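Local coordinates for Non-structural protein 2 (Human rotavirus C, PDB 2GU0) that probably binds single-stranded RNA, hydrolyses nucleoside triphosphates and unwinds RNA helices as a homooctamer, helping to build the viral factories where the genome is replicated and packaged, at residues 224-228 with 229-233; 20-23 with 24-28. All coordinates share one frame; numbering follows the deposited sequence.

Both contacts sit where a strand runs out and a helix begins, but in different halves of the chain: contact 2 in the N-terminal part, contact 1 in the C-terminal, HIT-related one. They lie on opposite sides of the chain's centre, with nearest atoms about 25 Å apart. Each is partly buried and has a neighbouring subunit of the octamer within reach. At 20-28 a side-chain amide, that of Asn23, adds to the main-chain bonding, while Ile22 packs against Val27 of the first turn; at 224-233 the turn is held by main-chain carbonyls, and Val226 and Leu231 add a looser apolar touch. Contact 1 alone belongs to the predicted RNA-binding region and includes a predicted ATP-binding residue.

Contact 1. Residues 224-228 with 229-233; sequences RLVLH and SQLMS
Leu231 swings CG anti to its own backbone N (chi1 -159°), while His228 keeps its CG beside the backbone N (chi1 -70°), and these torsions direct the two side chains toward each other, leaving Leu231 CD2 near the plane of the imidazole at its edge, a loose 4.5 Å from His228 ND1. The two residues flank the tight turn joining strand 222-227 to helix 231-243 in the HIT-related part of the protein, within the predicted RNA-binding region. Leu231 N bonds to His228 O over 3.1 Å, lying well above the carbonyl plane, and makes a second, weak bond to Leu227 O, so one N-H is shared by two carbonyls. CG2 of Val226 meets CD1 of Leu231 at 4.3 Å, an apolar touch between strand and helix. The imidazole's NE2 is taken by the backbone O of Asn211, which helps hold the ring's orientation. Leu231 also packs on Ile307 of a second subunit, and His228 on its Tyr208, so the turn faces an interface of the octamer. Gln230, at the N-cap position, has its CG 3.8 Å from CB of Leu227, whose CB also has Ser229 OG at 3.7 Å.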
ATOM      1  N   ARG A 224      -9.646  15.187  40.944  1.00 36.36           N
ATOM      2  CA  ARG A 224      -8.558  14.745  40.093  1.00 36.94           C
ATOM      3  C   ARG A 224      -7.554  13.885  40.871  1.00 35.47           C
ATOM      4  O   ARG A 224      -7.051  14.289  41.914  1.00 35.55           O
ATOM      5  CB  ARG A 224      -7.861  15.967  39.469  1.00 37.04           C
ATOM      6  CG  ARG A 224      -6.911  15.620  38.325  1.00 40.29           C
ATOM      7  CD  ARG A 224      -6.479  16.849  37.535  1.00 39.68           C
ATOM      8  NE  ARG A 224      -7.586  17.426  36.781  1.00 42.40           N
ATOM      9  CZ  ARG A 224      -7.602  17.578  35.455  1.00 42.86           C
ATOM     10  NH1 ARG A 224      -6.563  17.192  34.716  1.00 37.71           N
ATOM     11  NH2 ARG A 224      -8.659  18.138  34.868  1.00 42.85           N
ATOM     12  N   LEU A 225      -7.300  12.681  40.369  1.00 34.91           N
ATOM     13  CA  LEU A 225      -6.330  11.776  40.976  1.00 34.82           C
ATOM     14  C   LEU A 225      -4.985  12.197  40.397  1.00 34.59           C
ATOM     15  O   LEU A 225      -4.766  12.065  39.192  1.00 34.80           O
ATOM     16  CB  LEU A 225      -6.624  10.320  40.594  1.00 33.01           C
ATOM     17  CG  LEU A 225      -7.828   9.686  41.292  1.00 31.85           C
ATOM     18  CD1 LEU A 225      -8.144   8.353  40.673  1.00 32.25           C
ATOM     19  CD2 LEU A 225      -7.531   9.522  42.768  1.00 32.03           C
ATOM     20  N   VAL A 226      -4.099  12.717  41.244  1.00 32.81           N
ATOM     21  CA  VAL A 226      -2.795  13.172  40.786  1.00 32.57           C
ATOM     22  C   VAL A 226      -1.670  12.416  41.465  1.00 32.62           C
ATOM     23  O   VAL A 226      -1.869  11.826  42.525  1.00 32.98           O
ATOM     24  CB  VAL A 226      -2.622  14.681  41.039  1.00 33.90           C
ATOM     25  CG1 VAL A 226      -3.702  15.445  40.300  1.00 33.72           C
ATOM     26  CG2 VAL A 226      -2.704  14.989  42.530  1.00 34.95           C
ATOM     27  N   LEU A 227      -0.493  12.416  40.849  1.00 32.28           N
ATOM     28  CA  LEU A 227       0.654  11.719  41.420  1.00 33.50           C
ATOM     29  C   LEU A 227       1.139  12.439  42.668  1.00 36.02           C
ATOM     30  O   LEU A 227       1.159  13.673  42.703  1.00 34.51           O
ATOM     31  CB  LEU A 227       1.805  11.644  40.409  1.00 31.65           C
ATOM     32  CG  LEU A 227       2.014  10.414  39.512  1.00 27.80           C
ATOM     33  CD1 LEU A 227       0.934   9.392  39.760  1.00 26.39           C
ATOM     34  CD2 LEU A 227       2.043  10.848  38.059  1.00 26.40           C
ATOM     35  N   HIS A 228       1.529  11.674  43.690  1.00 38.34           N
ATOM     36  CA  HIS A 228       2.025  12.274  44.927  1.00 39.99           C
ATOM     37  C   HIS A 228       3.134  13.267  44.586  1.00 42.05           C
ATOM     38  O   HIS A 228       3.257  14.326  45.209  1.00 43.55           O
ATOM     39  CB  HIS A 228       2.562  11.199  45.877  1.00 39.33           C
ATOM     40  CG  HIS A 228       1.502  10.318  46.468  1.00 37.12           C
ATOM     41  ND1 HIS A 228       0.364  10.818  47.064  1.00 34.65           N
ATOM     42  CD2 HIS A 228       1.425   8.971  46.588  1.00 35.78           C
ATOM     43  CE1 HIS A 228      -0.365   9.818  47.527  1.00 34.93           C
ATOM     44  NE2 HIS A 228       0.257   8.687  47.251  1.00 34.53           N
ATOM     45  N   SER A 229       3.930  12.922  43.579  1.00 42.93           N
ATOM     46  CA  SER A 229       5.018  13.781  43.130  1.00 43.31           C
ATOM     47  C   SER A 229       4.465  14.960  42.339  1.00 43.24           C
ATOM     48  O   SER A 229       5.117  15.474  41.445  1.00 43.05           O
ATOM     49  CB  SER A 229       5.978  12.989  42.241  1.00 44.51           C
ATOM     50  OG  SER A 229       5.358  12.626  41.017  1.00 44.40           O
ATOM     51  N   GLN A 230       3.251  15.380  42.658  1.00 45.10           N
ATOM     52  CA  GLN A 230       2.625  16.500  41.960  1.00 46.64           C
ATOM     53  C   GLN A 230       1.724  17.232  42.921  1.00 46.87           C
ATOM     54  O   GLN A 230       1.315  18.358  42.672  1.00 47.32           O
ATOM     55  CB  GLN A 230       1.771  16.006  40.794  1.00 47.19           C
ATOM     56  CG  GLN A 230       2.529  15.283  39.706  1.00 46.75           C
ATOM     57  CD  GLN A 230       3.495  16.186  38.992  1.00 47.41           C
ATOM     58  OE1 GLN A 230       3.131  17.288  38.551  1.00 47.71           O
ATOM     59  NE2 GLN A 230       4.737  15.730  38.860  1.00 45.12           N
ATOM     60  N   LEU A 231       1.403  16.562  44.017  1.00 47.72           N
ATOM     61  CA  LEU A 231       0.534  17.119  45.036  1.00 48.79           C
ATOM     62  C   LEU A 231       0.897  18.575  45.364  1.00 49.74           C
ATOM     63  O   LEU A 231       0.009  19.417  45.484  1.00 49.80           O
ATOM     64  CB  LEU A 231       0.587  16.225  46.281  1.00 46.50           C
ATOM     65  CG  LEU A 231      -0.575  16.304  47.272  1.00 45.56           C
ATOM     66  CD1 LEU A 231      -1.904  16.393  46.538  1.00 45.66           C
ATOM     67  CD2 LEU A 231      -0.538  15.082  48.165  1.00 44.12           C
ATOM     68  N   MET A 232       2.191  18.873  45.493  1.00 51.39           N
ATOM     69  CA  MET A 232       2.631  20.241  45.780  1.00 53.50           C
ATOM     70  C   MET A 232       2.111  21.207  44.717  1.00 54.24           C
ATOM     71  O   MET A 232       1.319  22.099  45.010  1.00 54.90           O
ATOM     72  CB  MET A 232       4.159  20.325  45.823  1.00 54.70           C
ATOM     73  CG  MET A 232       4.776  19.968  47.165  1.00 58.22           C
ATOM     74  SD  MET A 232       4.317  21.106  48.493  1.00 60.39           S
ATOM     75  CE  MET A 232       5.377  22.473  48.079  1.00 61.10           C
ATOM     76  N   SER A 233       2.570  21.018  43.483  1.00 53.92           N
ATOM     77  CA  SER A 233       2.169  21.844  42.347  1.00 53.33           C
ATOM     78  C   SER A 233       0.710  22.262  42.373  1.00 53.04           C
ATOM     79  O   SER A 233       0.396  23.445  42.322  1.00 52.98           O
ATOM     80  CB  SER A 233       2.445  21.097  41.053  1.00 52.50           C
ATOM     81  OG  SER A 233       3.800  20.707  41.007  1.00 55.06           O
TER

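Contact 2. Residues 20-23 with 24-28; sequences YPIN and KKAVQ
A helix N-cap closes the start of helix 24-32, shortly after strand 18-21, and Asn23 is the capping residue. Its OD1 accepts from Ala26 N at 2.7 Å, with a nearly straight N-H...O angle of 164°, although the donor stands above the plane of the side-chain amide. The reach depends on chi1 of 71°, which sets CG between the backbone N and the carbonyl carbon and turns the amide back over the first turn. Lys25 N also lies close to the same oxygen, 2.9 Å from Asn23 OD1. The other end of the amide is used too: ND2 donates to the backbone O of Tyr49, so both polar atoms of the side chain are engaged and its rotation is fixed. Asn23 also starts the regular helical bonding through its main chain, since Val27 N donates to Asn23 O in the carbonyl plane at 3.1 Å. On the buried side, CG2 of Ile22 sits 3.8 Å from CG2 of Val27, the two side chains crossing at about a right angle, and the CB of Ala26 is a more distant neighbour of that methyl. Tyr76 of helix 74-90 touches both Ile22 and Val27. Asn23 and Lys25 also pack on Asn122 of a third subunit. An Asn N-cap bonding to the N3 amide, with the N' and N4 side chains of Ile22 and Val27 touching, is the N-cap with hydrophobic staple of a helix N-terminus.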
ATOM      1  N   TYR A  20     -18.499  32.615  14.472  1.00 31.15           N
ATOM      2  CA  TYR A  20     -17.876  32.009  13.301  1.00 32.78           C
ATOM      3  C   TYR A  20     -16.555  31.313  13.625  1.00 31.60           C
ATOM      4  O   TYR A  20     -15.811  31.736  14.513  1.00 30.55           O
ATOM      5  CB  TYR A  20     -17.621  33.057  12.223  1.00 36.64           C
ATOM      6  CG  TYR A  20     -18.847  33.839  11.843  1.00 41.21           C
ATOM      7  CD1 TYR A  20     -19.186  35.012  12.521  1.00 43.21           C
ATOM      8  CD2 TYR A  20     -19.698  33.388  10.833  1.00 41.31           C
ATOM      9  CE1 TYR A  20     -20.344  35.717  12.201  1.00 45.75           C
ATOM     10  CE2 TYR A  20     -20.859  34.083  10.510  1.00 43.87           C
ATOM     11  CZ  TYR A  20     -21.177  35.245  11.198  1.00 45.67           C
ATOM     12  OH  TYR A  20     -22.334  35.923  10.897  1.00 48.02           O
ATOM     13  N   PRO A  21     -16.255  30.226  12.900  1.00 30.89           N
ATOM     14  CA  PRO A  21     -15.035  29.427  13.053  1.00 29.61           C
ATOM     15  C   PRO A  21     -13.831  30.210  12.544  1.00 29.35           C
ATOM     16  O   PRO A  21     -13.957  31.004  11.618  1.00 33.09           O
ATOM     17  CB  PRO A  21     -15.303  28.220  12.155  1.00 27.66           C
ATOM     18  CG  PRO A  21     -16.764  28.124  12.095  1.00 26.74           C
ATOM     19  CD  PRO A  21     -17.197  29.554  11.991  1.00 29.26           C
ATOM     20  N   ILE A  22     -12.669  30.001  13.141  1.00 27.91           N
ATOM     21  CA  ILE A  22     -11.457  30.667  12.667  1.00 27.20           C
ATOM     22  C   ILE A  22     -10.592  29.576  12.021  1.00 27.21           C
ATOM     23  O   ILE A  22     -10.361  28.531  12.626  1.00 28.37           O
ATOM     24  CB  ILE A  22     -10.686  31.322  13.819  1.00 24.95           C
ATOM     25  CG1 ILE A  22     -11.432  32.557  14.303  1.00 25.26           C
ATOM     26  CG2 ILE A  22      -9.319  31.734  13.355  1.00 26.77           C
ATOM     27  CD1 ILE A  22     -10.731  33.289  15.427  1.00 24.64           C
ATOM     28  N   ASN A  23     -10.117  29.797  10.800  1.00 26.03           N
ATOM     29  CA  ASN A  23      -9.321  28.764  10.151  1.00 26.83           C
ATOM     30  C   ASN A  23      -7.817  28.968  10.258  1.00 28.01           C
ATOM     31  O   ASN A  23      -7.348  30.067  10.585  1.00 26.41           O
ATOM     32  CB  ASN A  23      -9.748  28.588   8.687  1.00 26.03           C
ATOM     33  CG  ASN A  23      -9.352  29.744   7.813  1.00 27.78           C
ATOM     34  OD1 ASN A  23      -8.174  29.941   7.526  1.00 30.16           O
ATOM     35  ND2 ASN A  23     -10.335  30.521   7.376  1.00 27.48           N
ATOM     36  N   LYS A  24      -7.071  27.893   9.983  1.00 28.58           N
ATOM     37  CA  LYS A  24      -5.619  27.914  10.081  1.00 29.38           C
ATOM     38  C   LYS A  24      -4.937  28.875   9.137  1.00 30.15           C
ATOM     39  O   LYS A  24      -3.904  29.441   9.476  1.00 30.61           O
ATOM     40  CB  LYS A  24      -5.046  26.516   9.883  1.00 33.76           C
ATOM     41  CG  LYS A  24      -5.155  25.981   8.477  1.00 37.73           C
ATOM     42  CD  LYS A  24      -4.654  24.548   8.406  1.00 40.36           C
ATOM     43  CE  LYS A  24      -5.038  23.915   7.069  1.00 43.91           C
ATOM     44  NZ  LYS A  24      -4.704  22.465   7.008  1.00 45.24           N
ATOM     45  N   LYS A  25      -5.480  29.066   7.945  1.00 30.52           N
ATOM     46  CA  LYS A  25      -4.837  30.009   7.040  1.00 31.64           C
ATOM     47  C   LYS A  25      -4.984  31.396   7.641  1.00 31.59           C
ATOM     48  O   LYS A  25      -4.031  32.171   7.667  1.00 32.37           O
ATOM     49  CB  LYS A  25      -5.463  29.951   5.646  1.00 30.94           C
ATOM     50  CG  LYS A  25      -5.378  28.575   5.027  1.00 33.33           C
ATOM     51  CD  LYS A  25      -3.944  28.078   4.941  1.00 32.62           C
ATOM     52  CE  LYS A  25      -3.306  28.508   3.652  1.00 35.36           C
ATOM     53  NZ  LYS A  25      -4.076  27.936   2.503  1.00 39.67           N
ATOM     54  N   ALA A  26      -6.177  31.705   8.139  1.00 30.44           N
ATOM     55  CA  ALA A  26      -6.393  32.998   8.752  1.00 30.30           C
ATOM     56  C   ALA A  26      -5.269  33.188   9.770  1.00 31.17           C
ATOM     57  O   ALA A  26      -4.456  34.101   9.649  1.00 31.48           O
ATOM     58  CB  ALA A  26      -7.728  33.027   9.428  1.00 30.50           C
ATOM     59  N   VAL A  27      -5.209  32.296  10.753  1.00 31.27           N
ATOM     60  CA  VAL A  27      -4.178  32.353  11.781  1.00 31.54           C
ATOM     61  C   VAL A  27      -2.778  32.501  11.187  1.00 32.10           C
ATOM     62  O   VAL A  27      -2.015  33.352  11.606  1.00 33.81           O
ATOM     63  CB  VAL A  27      -4.218  31.088  12.666  1.00 32.07           C
ATOM     64  CG1 VAL A  27      -3.105  31.125  13.710  1.00 31.72           C
ATOM     65  CG2 VAL A  27      -5.568  30.990  13.345  1.00 31.90           C
ATOM     66  N   GLN A  28      -2.437  31.676  10.209  1.00 33.38           N
ATOM     67  CA  GLN A  28      -1.117  31.748   9.588  1.00 35.29           C
ATOM     68  C   GLN A  28      -0.841  33.150   9.063  1.00 35.16           C
ATOM     69  O   GLN A  28       0.262  33.680   9.215  1.00 36.07           O
ATOM     70  CB  GLN A  28      -1.020  30.719   8.453  1.00 36.84           C
ATOM     71  CG  GLN A  28       0.035  31.002   7.403  1.00 40.34           C
ATOM     72  CD  GLN A  28       0.195  29.847   6.423  1.00 43.55           C
ATOM     73  OE1 GLN A  28      -0.773  29.150   6.110  1.00 44.58           O
ATOM     74  NE2 GLN A  28       1.414  29.650   5.924  1.00 42.40           N
TER